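PDB 3GCF: terminal oxygenase component of carbazole 1,9a-dioxygenase from Nocardioides aromaticivorans, which catalyses the angular dioxygenation of carbazole at positions 1 and 9a, using electrons received from a ferredoxin. Local coordinates for the Fe2/s2 (inorganic) cluster site and the interface of chains A and B. Sequence-based numbering; all coordinates share one arbitrary frame. Chains: chain A/B, Terminal oxygenase component of carbazole 1,9a-dioxygenase.

Contact 1 is the Rieske cluster of chain A, and contact 2 is a patch where chain A meets chain B in the deposited trimer. The centres of their C-alpha atoms lie about 54 Å apart, so the cluster of chain A is remote from this patch. A:Cys96, a cluster ligand in contact 1, has its counterpart B:Cys96 in contact 2, beside B:Trp97. On the chain A side of contact 2, the 3-10 helix 189-193 carries the iron ligands A:His189 and A:His193. Contact 2 thus brings one subunit's Rieske loop against its neighbour's catalytic iron segment, as expected for electron transfer between subunits.

Contact 1: the Fe2/s2 (inorganic) cluster site. Residues chain A 75, 77-78, 80, 96, 98-101. With FES (Fe2/s2 (inorganic) cluster), chain C.
Two cysteines and two histidines hold the Rieske [2Fe-2S] cluster from opposite ends, in the Cys-X-His and Cys-X-X-His pattern of the family. A:Cys75 (chi1 -173°) and A:Cys96 both place SG anti to the backbone N, and each thiolate sulfur binds FES FE1 at 2.3 Å, with 106° between them. At the other end, the ND1 atoms of A:His77 and A:His99 each bind FES FE2 at 2.1 Å, meeting at 89°. The two imidazoles are turned against each other: the CE1 corner of A:His77 stands over one face of A:His99, whose CG lies at the edge of the A:His77 ring. A:His77 is sandwiched, with CG of A:Arg78 3.6 Å above the centre of one face and NE1 of A:Trp101 near the rim of the other, which should restrict its rotation. The A:Tyr98 ring is covered towards its rim by CE1 of A:His99. Of the bridging sulfides, FES S1 lies 3.3 Å from CD1 of the A:Trp101 indole, while CG2 of A:Val80 packs 3.7 Å from FES S2. Backbone N-H groups reach the thiolates: A:His77 N donates to A:Cys75 SG at 3.5 Å, and A:Tyr98 N donates to A:Cys96 SG; such bonds would tend to stabilise the reduced cluster. Protein buries the cluster completely. It sits between two loops of the Rieske domain, one following strand 67-72, the other joining strands 93-95 and 101-104.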
loop_
_atom_site.group_PDB
_atom_site.type_symbol
_atom_site.label_atom_id
_atom_site.label_comp_id
_atom_site.label_asym_id
_atom_site.label_seq_id
_atom_site.Cartn_x
_atom_site.Cartn_y
_atom_site.Cartn_z
ATOM N N CYS A 75 -23.635 -8.094 6.295
ATOM C CA CYS A 75 -24.559 -9.179 6.590
ATOM C C CYS A 75 -24.204 -9.830 7.926
ATOM O O CYS A 75 -23.030 -9.941 8.287
ATOM C CB CYS A 75 -24.495 -10.217 5.464
ATOM S SG CYS A 75 -25.716 -11.542 5.562
ATOM N N HIS A 77 -24.679 -12.934 8.625
ATOM C CA HIS A 77 -24.224 -14.301 8.369
ATOM C C HIS A 77 -22.697 -14.411 8.311
ATOM O O HIS A 77 -22.068 -14.910 9.246
ATOM C CB HIS A 77 -24.830 -14.811 7.059
ATOM C CG HIS A 77 -24.499 -16.238 6.753
ATOM N ND1 HIS A 77 -24.506 -16.745 5.470
ATOM C CD2 HIS A 77 -24.197 -17.278 7.566
ATOM C CE1 HIS A 77 -24.224 -18.034 5.506
ATOM N NE2 HIS A 77 -24.033 -18.384 6.766
ATOM N N ARG A 78 -22.098 -13.952 7.214
ATOM C CA ARG A 78 -20.648 -14.016 7.084
ATOM C C ARG A 78 -20.002 -12.643 6.873
ATOM O O ARG A 78 -18.938 -12.526 6.266
ATOM C CB ARG A 78 -20.257 -14.979 5.958
ATOM C CG ARG A 78 -20.772 -16.403 6.172
ATOM C CD ARG A 78 -20.150 -17.372 5.168
ATOM N NE ARG A 78 -18.702 -17.442 5.348
ATOM C CZ ARG A 78 -18.035 -18.548 5.660
ATOM N NH1 ARG A 78 -18.678 -19.699 5.822
ATOM N NH2 ARG A 78 -16.720 -18.497 5.826
ATOM N N VAL A 80 -20.376 -10.072 4.872
ATOM C CA VAL A 80 -20.147 -9.376 3.611
ATOM C C VAL A 80 -21.000 -8.118 3.473
ATOM O O VAL A 80 -22.085 -8.016 4.045
ATOM C CB VAL A 80 -20.433 -10.276 2.379
ATOM C CG1 VAL A 80 -19.570 -11.531 2.431
ATOM C CG2 VAL A 80 -21.915 -10.625 2.314
ATOM N N CYS A 96 -29.339 -10.157 1.004
ATOM C CA CYS A 96 -27.911 -10.361 0.805
ATOM C C CYS A 96 -27.713 -11.166 -0.474
ATOM O O CYS A 96 -28.448 -12.114 -0.736
ATOM C CB CYS A 96 -27.311 -11.115 1.994
ATOM S SG CYS A 96 -25.507 -11.315 1.932
ATOM N N TYR A 98 -25.279 -13.124 -1.153
ATOM C CA TYR A 98 -24.585 -14.392 -0.937
ATOM C C TYR A 98 -25.469 -15.616 -0.669
ATOM O O TYR A 98 -25.436 -16.569 -1.448
ATOM C CB TYR A 98 -23.544 -14.217 0.176
ATOM C CG TYR A 98 -22.337 -15.128 0.066
ATOM C CD1 TYR A 98 -22.079 -15.850 -1.104
ATOM C CD2 TYR A 98 -21.460 -15.283 1.139
ATOM C CE1 TYR A 98 -20.978 -16.708 -1.194
ATOM C CE2 TYR A 98 -20.362 -16.135 1.058
ATOM C CZ TYR A 98 -20.127 -16.847 -0.110
ATOM O OH TYR A 98 -19.051 -17.709 -0.179
ATOM N N HIS A 99 -26.241 -15.607 0.419
ATOM C CA HIS A 99 -27.122 -16.737 0.732
ATOM C C HIS A 99 -28.585 -16.302 0.848
ATOM O O HIS A 99 -29.424 -17.050 1.354
ATOM C CB HIS A 99 -26.719 -17.427 2.044
ATOM C CG HIS A 99 -25.279 -17.828 2.110
ATOM N ND1 HIS A 99 -24.287 -16.968 2.529
ATOM C CD2 HIS A 99 -24.664 -18.998 1.816
ATOM C CE1 HIS A 99 -23.123 -17.593 2.491
ATOM N NE2 HIS A 99 -23.324 -18.826 2.061
ATOM N N GLY A 100 -28.884 -15.083 0.405
ATOM C CA GLY A 100 -30.256 -14.603 0.456
ATOM C C GLY A 100 -30.848 -14.158 1.786
ATOM O O GLY A 100 -32.062 -13.979 1.882
ATOM N N TRP A 101 -30.037 -13.986 2.824
ATOM C CA TRP A 101 -30.605 -13.522 4.088
ATOM C C TRP A 101 -31.253 -12.169 3.789
ATOM O O TRP A 101 -30.632 -11.296 3.180
ATOM C CB TRP A 101 -29.518 -13.388 5.155
ATOM C CG TRP A 101 -29.104 -14.706 5.755
ATOM C CD1 TRP A 101 -29.091 -15.928 5.134
ATOM C CD2 TRP A 101 -28.583 -14.922 7.075
ATOM N NE1 TRP A 101 -28.591 -16.887 5.984
ATOM C CE2 TRP A 101 -28.271 -16.298 7.181
ATOM C CE3 TRP A 101 -28.345 -14.086 8.177
ATOM C CZ2 TRP A 101 -27.733 -16.857 8.347
ATOM C CZ3 TRP A 101 -27.810 -14.642 9.335
ATOM C CH2 TRP A 101 -27.510 -16.018 9.409
HETATM FE FE1 FES C . -25.169 -12.735 3.651
HETATM FE FE2 FES C . -24.657 -15.381 3.848
HETATM S S1 FES C . -26.617 -14.443 3.489
HETATM S S2 FES C . -23.179 -13.618 4.052
#

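Contact 2: the interface of chains A and B. Residues chain A 191-192, 194, 251; chain B 87, 89, 96-97.
Carbon packing and one bridging water carry this patch, without a direct hydrogen bond between the chains. CD1 of A:Leu251 meets CE1 of the B:Phe89 ring at 3.7 Å, the two side chains crossing at about a right angle. A:Arg194 and B:Leu87 come tip to tip, the guanidinium NH2 lying 3.7 Å from the methyl CD1. A:Met192 runs alongside B:Trp97, and its bent end puts methyl CE 3.9 Å from CZ3 of the indole. The carbonyl O of B:Trp97 rests 3.5 Å from CD2 of A:Phe191, and water 1 stands 2.6 Å from this same oxygen. NH1 of A:Arg194 lies 2.8 Å from the water, with a nearly straight N-H line.

Behind this layer, A:Arg194 is extended from CG to NE, and its NH1 also donates to the A:Phe191 carbonyl O at 3.0 Å. That oxygen lies in the guanidinium plane, although the donor sits above the carbonyl plane. NH1 is also centred over the A:Phe191 ring, so the arginine is held both by its own chain and through water. An alanine here would remove the guanidinium with its water bridge, its bond to the A:Phe191 carbonyl and its cover over the phenyl ring, and would probably loosen the fit around the B:Trp97 carbonyl. The patch seats the Rieske loop of chain B against the 3-10 helix 189-193 of chain A, and so probably helps align cluster and catalytic iron across the trimer for electron transfer.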
loop_
_atom_site.group_PDB
_atom_site.type_symbol
_atom_site.label_atom_id
_atom_site.label_comp_id
_atom_site.label_asym_id
_atom_site.label_seq_id
_atom_site.Cartn_x
_atom_site.Cartn_y
_atom_site.Cartn_z
ATOM N N PHE A 191 -4.783 33.113 2.631
ATOM C CA PHE A 191 -3.636 33.615 1.889
ATOM C C PHE A 191 -3.466 32.716 0.655
ATOM O O PHE A 191 -3.278 33.204 -0.459
ATOM C CB PHE A 191 -2.389 33.528 2.784
ATOM C CG PHE A 191 -1.087 33.763 2.064
ATOM C CD1 PHE A 191 -0.780 35.012 1.532
ATOM C CD2 PHE A 191 -0.153 32.736 1.943
ATOM C CE1 PHE A 191 0.442 35.237 0.890
ATOM C CE2 PHE A 191 1.078 32.948 1.300
ATOM C CZ PHE A 191 1.374 34.201 0.774
ATOM N N MET A 192 -3.567 31.404 0.866
ATOM C CA MET A 192 -3.394 30.425 -0.206
ATOM C C MET A 192 -4.441 30.496 -1.316
ATOM O O MET A 192 -4.249 29.912 -2.383
ATOM C CB MET A 192 -3.381 29.003 0.369
ATOM C CG MET A 192 -4.767 28.402 0.585
ATOM S SD MET A 192 -4.743 26.675 1.127
ATOM C CE MET A 192 -4.198 25.869 -0.365
ATOM N N ARG A 194 -5.534 33.441 -2.629
ATOM C CA ARG A 194 -5.357 34.714 -3.332
ATOM C C ARG A 194 -5.360 34.658 -4.858
ATOM O O ARG A 194 -5.774 35.620 -5.514
ATOM C CB ARG A 194 -4.068 35.403 -2.851
ATOM C CG ARG A 194 -2.786 34.699 -3.275
ATOM C CD ARG A 194 -1.555 35.304 -2.612
ATOM N NE ARG A 194 -0.329 34.670 -3.085
ATOM C CZ ARG A 194 0.052 33.437 -2.772
ATOM N NH1 ARG A 194 -0.691 32.690 -1.965
ATOM N NH2 ARG A 194 1.167 32.941 -3.289
ATOM N N LEU A 251 3.193 41.891 -2.053
ATOM C CA LEU A 251 1.935 41.391 -2.591
ATOM C C LEU A 251 0.795 42.304 -2.148
ATOM O O LEU A 251 0.788 42.786 -1.023
ATOM C CB LEU A 251 1.702 39.976 -2.050
ATOM C CG LEU A 251 1.441 38.755 -2.937
ATOM C CD1 LEU A 251 2.408 38.680 -4.109
ATOM C CD2 LEU A 251 1.575 37.510 -2.058
ATOM N N LEU B 87 7.526 29.145 -1.901
ATOM C CA LEU B 87 7.428 30.558 -2.223
ATOM C C LEU B 87 8.611 31.366 -1.720
ATOM O O LEU B 87 9.171 31.087 -0.659
ATOM C CB LEU B 87 6.141 31.143 -1.635
ATOM C CG LEU B 87 4.799 30.564 -2.088
ATOM C CD1 LEU B 87 3.682 31.183 -1.262
ATOM C CD2 LEU B 87 4.580 30.845 -3.574
ATOM N N PHE B 89 9.625 35.603 -1.707
ATOM C CA PHE B 89 9.308 36.975 -2.076
ATOM C C PHE B 89 10.492 37.893 -1.835
ATOM O O PHE B 89 10.435 39.087 -2.112
ATOM C CB PHE B 89 8.087 37.446 -1.296
ATOM C CG PHE B 89 6.837 36.698 -1.646
ATOM C CD1 PHE B 89 6.195 36.927 -2.858
ATOM C CD2 PHE B 89 6.318 35.739 -0.782
ATOM C CE1 PHE B 89 5.053 36.212 -3.206
ATOM C CE2 PHE B 89 5.179 35.019 -1.122
ATOM C CZ PHE B 89 4.545 35.255 -2.335
ATOM N N CYS B 96 5.993 30.232 3.702
ATOM C CA CYS B 96 5.070 29.108 3.668
ATOM C C CYS B 96 3.846 29.502 2.851
ATOM O O CYS B 96 3.349 30.618 2.967
ATOM C CB CYS B 96 4.647 28.725 5.085
ATOM S SG CYS B 96 3.618 27.241 5.157
ATOM N N TRP B 97 3.371 28.574 2.027
ATOM C CA TRP B 97 2.215 28.793 1.170
ATOM C C TRP B 97 0.886 28.799 1.923
ATOM O O TRP B 97 -0.128 29.232 1.381
ATOM C CB TRP B 97 2.139 27.693 0.109
ATOM C CG TRP B 97 2.153 26.302 0.704
ATOM C CD1 TRP B 97 3.248 25.507 0.902
ATOM C CD2 TRP B 97 1.034 25.581 1.244
ATOM N NE1 TRP B 97 2.882 24.337 1.532
ATOM C CE2 TRP B 97 1.531 24.356 1.753
ATOM C CE3 TRP B 97 -0.338 25.850 1.350
ATOM C CZ2 TRP B 97 0.703 23.402 2.361
ATOM C CZ3 TRP B 97 -1.163 24.902 1.956
ATOM C CH2 TRP B 97 -0.636 23.692 2.454
HETATM O O HOH W 1 0.020 30.157 -1.094
#